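Local coordinates for hypothetical protein, haloacid dehalogenase-like hydrolase (Bacillus subtilis, PDB 1NRW), which catalyses the removal of phosphate from five- and six-carbon sugar phosphates and nucleoside monophosphates in vitro, with magnesium as cofactor, at residues L24-A29 and G279-M284; I85-A90 and P169-N174. All blocks are in the same frame, centred on the assembly; numbering follows the deposited sequence.

Interaction 1 of 2, residues L24-A29 and G279-M284; sequences LENENA and GVAHMM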
# COMPACT_ATOMS: atom_id res chain seq x y z
N LEU A 24 19.06 -0.43 8.66
CA LEU A 24 20.30 -0.10 7.97
C LEU A 24 20.54 -1.15 6.89
O LEU A 24 20.96 -0.83 5.78
CB LEU A 24 21.48 -0.08 8.94
CG LEU A 24 21.45 0.92 10.10
CD1 LEU A 24 22.80 0.90 10.81
CD2 LEU A 24 21.17 2.32 9.57
N GLU A 25 20.25 -2.41 7.21
CA GLU A 25 20.44 -3.51 6.26
C GLU A 25 19.58 -3.34 5.02
O GLU A 25 20.06 -3.54 3.89
CB GLU A 25 20.12 -4.86 6.92
CG GLU A 25 21.17 -5.34 7.90
CD GLU A 25 20.97 -4.84 9.32
OE1 GLU A 25 20.20 -3.87 9.52
OE2 GLU A 25 21.58 -5.42 10.24
N ASN A 26 18.32 -2.99 5.21
CA ASN A 26 17.43 -2.79 4.08
C ASN A 26 17.81 -1.56 3.26
O ASN A 26 17.75 -1.59 2.03
CB ASN A 26 15.97 -2.67 4.54
CG ASN A 26 15.32 -4.03 4.77
OD1 ASN A 26 15.95 -5.08 4.60
ND2 ASN A 26 14.05 -4.02 5.15
N GLU A 27 18.23 -0.49 3.93
CA GLU A 27 18.64 0.70 3.20
C GLU A 27 19.85 0.37 2.34
O GLU A 27 19.90 0.73 1.17
CB GLU A 27 18.99 1.86 4.14
CG GLU A 27 19.25 3.16 3.38
CD GLU A 27 19.73 4.30 4.26
OE1 GLU A 27 19.56 4.22 5.49
OE2 GLU A 27 20.28 5.28 3.71
N ASN A 28 20.82 -0.32 2.92
CA ASN A 28 22.02 -0.71 2.18
C ASN A 28 21.66 -1.60 1.00
O ASN A 28 22.22 -1.45 -0.09
CB ASN A 28 23.02 -1.42 3.09
CG ASN A 28 23.73 -0.48 4.05
OD1 ASN A 28 24.19 0.60 3.66
ND2 ASN A 28 23.83 -0.88 5.31
N ALA A 29 20.73 -2.53 1.20
CA ALA A 29 20.32 -3.44 0.14
C ALA A 29 19.66 -2.68 -1.02
O ALA A 29 19.90 -3.00 -2.19
CB ALA A 29 19.35 -4.50 0.69
N GLY A 279 14.11 -9.18 5.78
CA GLY A 279 13.77 -10.05 4.66
C GLY A 279 14.04 -9.43 3.30
O GLY A 279 14.46 -10.12 2.37
N VAL A 280 13.80 -8.13 3.16
CA VAL A 280 14.04 -7.49 1.87
C VAL A 280 15.53 -7.57 1.52
O VAL A 280 15.89 -7.90 0.39
CB VAL A 280 13.56 -6.02 1.88
CG1 VAL A 280 13.98 -5.33 0.60
CG2 VAL A 280 12.03 -5.99 2.00
N ALA A 281 16.40 -7.29 2.49
CA ALA A 281 17.84 -7.37 2.24
C ALA A 281 18.22 -8.83 1.92
O ALA A 281 19.00 -9.08 1.00
CB ALA A 281 18.61 -6.88 3.46
N HIS A 282 17.67 -9.78 2.68
CA HIS A 282 17.97 -11.19 2.44
C HIS A 282 17.60 -11.59 1.02
O HIS A 282 18.35 -12.30 0.35
CB HIS A 282 17.23 -12.09 3.45
CG HIS A 282 17.33 -13.55 3.14
ND1 HIS A 282 16.44 -14.20 2.32
CD2 HIS A 282 18.26 -14.48 3.49
CE1 HIS A 282 16.80 -15.47 2.19
NE2 HIS A 282 17.90 -15.66 2.89
N MSE A 283 16.44 -11.13 0.56
CA MSE A 283 16.01 -11.45 -0.79
C MSE A 283 17.00 -10.90 -1.81
O MSE A 283 17.40 -11.58 -2.75
CB MSE A 283 14.63 -10.86 -1.07
CG MSE A 283 14.23 -10.98 -2.53
SE MSE A 283 12.77 -9.80 -2.93
CE MSE A 283 13.64 -8.12 -2.56
N MSE A 284 17.40 -9.64 -1.63
CA MSE A 284 18.35 -9.00 -2.54
C MSE A 284 19.66 -9.76 -2.69
O MSE A 284 20.18 -9.90 -3.79
CB MSE A 284 18.66 -7.58 -2.07
CG MSE A 284 17.49 -6.63 -2.17
SE MSE A 284 17.04 -6.33 -4.00
CE MSE A 284 16.05 -7.94 -4.33
O HOH W 1 12.47 -6.43 5.59
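The flat carboxamide of Asn26 carries Val280 over one of its faces, CB of Val280 standing 3.9 Å from CG of Asn26; the two side chains cross at about a right angle. On that same side, the backbone N of Ala281 donates to OD1 of Asn26 at 3.1 Å, from above the carbonyl plane and with a bent N-H angle of 136°. At the other end of the amide, ND2 of Asn26 gives a hydrogen to a water 2.9 Å away, which also accepts from Val280 N; ND2 of Asn26 also bonds Leu15 O. Asparagine suits this buried spot because it offers an acceptor and a donor together: at the start of helix 279-286 the amide N-H groups have no carbonyl of an earlier turn to bind. CG of Asn26 lies anti to its carbonyl carbon, beside the backbone N (chi1 -82°), and the amide it carries meets that helix start. One turn on, small residues meet: CB of Ala29 rests 3.6 Å from CA of Ala281, and 4.0 Å from CG of Met284, present as selenomethionine. Alanine on both sides lets the short axes approach to 8.2 Å at 38°. Val280 touches Ile9 and Met284 touches Ile7, both of strand 6-10, which ends in the putative nucleophile Asp10. The pair is thus two neighbouring helices laid against the sheet of the Rossmann-like HAD core, one from near each end of the chain.

Interaction 2 of 2, residues I85-A90 and P169-N174; sequences IDKKRA and PIDFYN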
# COMPACT_ATOMS: atom_id res chain seq x y z
N ILE A 85 -10.92 6.83 -9.81
CA ILE A 85 -12.19 6.13 -9.64
C ILE A 85 -13.23 7.10 -10.18
O ILE A 85 -13.21 8.29 -9.84
CB ILE A 85 -12.50 5.89 -8.14
CG1 ILE A 85 -11.44 4.98 -7.51
CG2 ILE A 85 -13.90 5.27 -7.99
CD1 ILE A 85 -11.53 4.92 -5.99
N ASP A 86 -14.13 6.61 -11.04
CA ASP A 86 -15.18 7.46 -11.59
C ASP A 86 -15.86 8.18 -10.44
O ASP A 86 -16.23 7.55 -9.44
CB ASP A 86 -16.19 6.60 -12.36
CG ASP A 86 -17.36 7.41 -12.88
OD1 ASP A 86 -18.21 7.84 -12.06
OD2 ASP A 86 -17.44 7.61 -14.11
N LYS A 87 -16.04 9.49 -10.56
CA LYS A 87 -16.66 10.28 -9.50
C LYS A 87 -18.02 9.81 -9.02
O LYS A 87 -18.31 9.88 -7.83
CB LYS A 87 -16.72 11.76 -9.90
CG LYS A 87 -15.38 12.46 -9.79
CD LYS A 87 -15.51 13.96 -9.91
CE LYS A 87 -14.19 14.65 -9.64
NZ LYS A 87 -13.11 14.19 -10.56
N LYS A 88 -18.87 9.34 -9.92
CA LYS A 88 -20.18 8.87 -9.51
C LYS A 88 -20.05 7.58 -8.70
O LYS A 88 -20.80 7.36 -7.75
CB LYS A 88 -21.09 8.66 -10.72
CG LYS A 88 -21.60 9.97 -11.29
CD LYS A 88 -22.58 9.75 -12.43
CE LYS A 88 -23.25 11.07 -12.81
NZ LYS A 88 -22.24 12.12 -13.10
N ARG A 89 -19.10 6.74 -9.08
CA ARG A 89 -18.87 5.49 -8.36
C ARG A 89 -18.26 5.83 -7.00
O ARG A 89 -18.58 5.19 -6.00
CB ARG A 89 -17.93 4.58 -9.16
CG ARG A 89 -17.42 3.37 -8.39
CD ARG A 89 -18.56 2.51 -7.86
NE ARG A 89 -18.73 1.28 -8.61
CZ ARG A 89 -19.57 0.31 -8.29
NH1 ARG A 89 -20.34 0.43 -7.21
NH2 ARG A 89 -19.64 -0.79 -9.02
N ALA A 90 -17.38 6.83 -6.96
CA ALA A 90 -16.75 7.23 -5.70
C ALA A 90 -17.83 7.77 -4.76
O ALA A 90 -17.83 7.48 -3.57
CB ALA A 90 -15.69 8.30 -5.96
N PRO A 169 -10.77 20.96 -8.31
CA PRO A 169 -10.33 19.65 -8.82
C PRO A 169 -9.95 18.69 -7.70
O PRO A 169 -9.14 19.02 -6.84
CB PRO A 169 -9.14 20.00 -9.70
CG PRO A 169 -9.46 21.38 -10.18
CD PRO A 169 -9.97 22.04 -8.93
N ILE A 170 -10.54 17.50 -7.71
CA ILE A 170 -10.24 16.48 -6.70
C ILE A 170 -10.39 15.09 -7.31
O ILE A 170 -11.48 14.68 -7.69
CB ILE A 170 -11.17 16.61 -5.47
CG1 ILE A 170 -10.87 15.48 -4.48
CG2 ILE A 170 -12.62 16.57 -5.91
CD1 ILE A 170 -11.71 15.52 -3.22
N ASP A 171 -9.28 14.37 -7.40
CA ASP A 171 -9.28 13.03 -7.96
C ASP A 171 -9.30 12.00 -6.84
O ASP A 171 -8.65 12.17 -5.82
CB ASP A 171 -8.05 12.82 -8.84
CG ASP A 171 -8.04 13.74 -10.05
OD1 ASP A 171 -9.00 13.70 -10.85
OD2 ASP A 171 -7.07 14.50 -10.20
N PHE A 172 -10.05 10.93 -7.06
CA PHE A 172 -10.17 9.85 -6.09
C PHE A 172 -9.32 8.68 -6.57
O PHE A 172 -9.58 8.12 -7.64
CB PHE A 172 -11.64 9.42 -5.97
CG PHE A 172 -12.54 10.52 -5.48
CD1 PHE A 172 -12.55 10.88 -4.13
CD2 PHE A 172 -13.36 11.22 -6.36
CE1 PHE A 172 -13.35 11.92 -3.67
CE2 PHE A 172 -14.17 12.27 -5.91
CZ PHE A 172 -14.17 12.62 -4.56
N TYR A 173 -8.31 8.31 -5.79
CA TYR A 173 -7.41 7.23 -6.18
C TYR A 173 -7.66 5.90 -5.47
O TYR A 173 -7.65 4.85 -6.10
CB TYR A 173 -5.96 7.63 -5.94
CG TYR A 173 -5.53 8.88 -6.66
CD1 TYR A 173 -5.79 9.06 -8.02
CD2 TYR A 173 -4.84 9.89 -5.98
CE1 TYR A 173 -5.37 10.21 -8.69
CE2 TYR A 173 -4.42 11.04 -6.64
CZ TYR A 173 -4.69 11.19 -7.99
OH TYR A 173 -4.27 12.33 -8.64
N ASN A 174 -7.85 5.95 -4.16
CA ASN A 174 -8.04 4.74 -3.38
C ASN A 174 -8.91 5.09 -2.18
O ASN A 174 -8.78 6.18 -1.62
CB ASN A 174 -6.66 4.22 -2.93
CG ASN A 174 -6.69 2.81 -2.35
OD1 ASN A 174 -7.50 1.97 -2.75
ND2 ASN A 174 -5.78 2.53 -1.42
O HOH W 2 -11.85 10.69 -9.39
O HOH W 3 -11.27 12.30 -11.31
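Backbone hydrogen bonding joins Ile85 to Phe172: Ile85 N donates to Phe172 O over 2.9 Å, nearly straight at 163°. The return link is indirect, since a water donates to Ile85 O and accepts from Phe172 N. Apolar contact lies beside this pairing. Ala90 sets its CB over a face of the Phe172 ring, 4.1 Å from the centroid, a CH-pi contact for which a small methyl is well suited. CG of Lys87 comes to the ring's edge, 4.1 Å from CE2 of Phe172, while CD1 of Ile85 comes to 3.9 Å from Tyr173 O. Beyond the segments, Phe164 and Val106 also meet Phe172. Charged and polar contact lies further out. Lys87 runs extended and then bends at its last torsion (chi4 58°), bringing NZ of Lys87 to a weak hydrogen bond with Ile170 O at 3.3 Å. The same ammonium reaches OD1 of Asp171 through a water, 2.7 Å from Lys87 NZ; the two charges themselves stay beyond salt-bridge range. Asp86 N-caps helix 87-99, its OD1 accepting from Lys88 N at 2.7 Å. The chemistry is thus graded: an aromatic and aliphatic interior, one direct backbone bond, and a hydrated charged fringe where a water, not a salt bridge, links Lys87 to Asp171.

Interactions 1 and 2 share no helix or strand; their centres lie 36 Å apart on opposite sides of the chain's centre. Interaction 1 belongs to the Rossmann-like core domain, where helices from near the two ends of the chain pack together, whereas 85-90 with 169-174 lies within the loop they close, in the inserted domain built on the six-stranded sheet, consistent with the cap of Cof-type phosphatases. Both contacts are largely buried. The helix pair depends on small residues and one buried amide serving a helix start; the helix-strand pair depends on an aromatic ring and a direct backbone bond, with an exposed lysine forming its wetter margin.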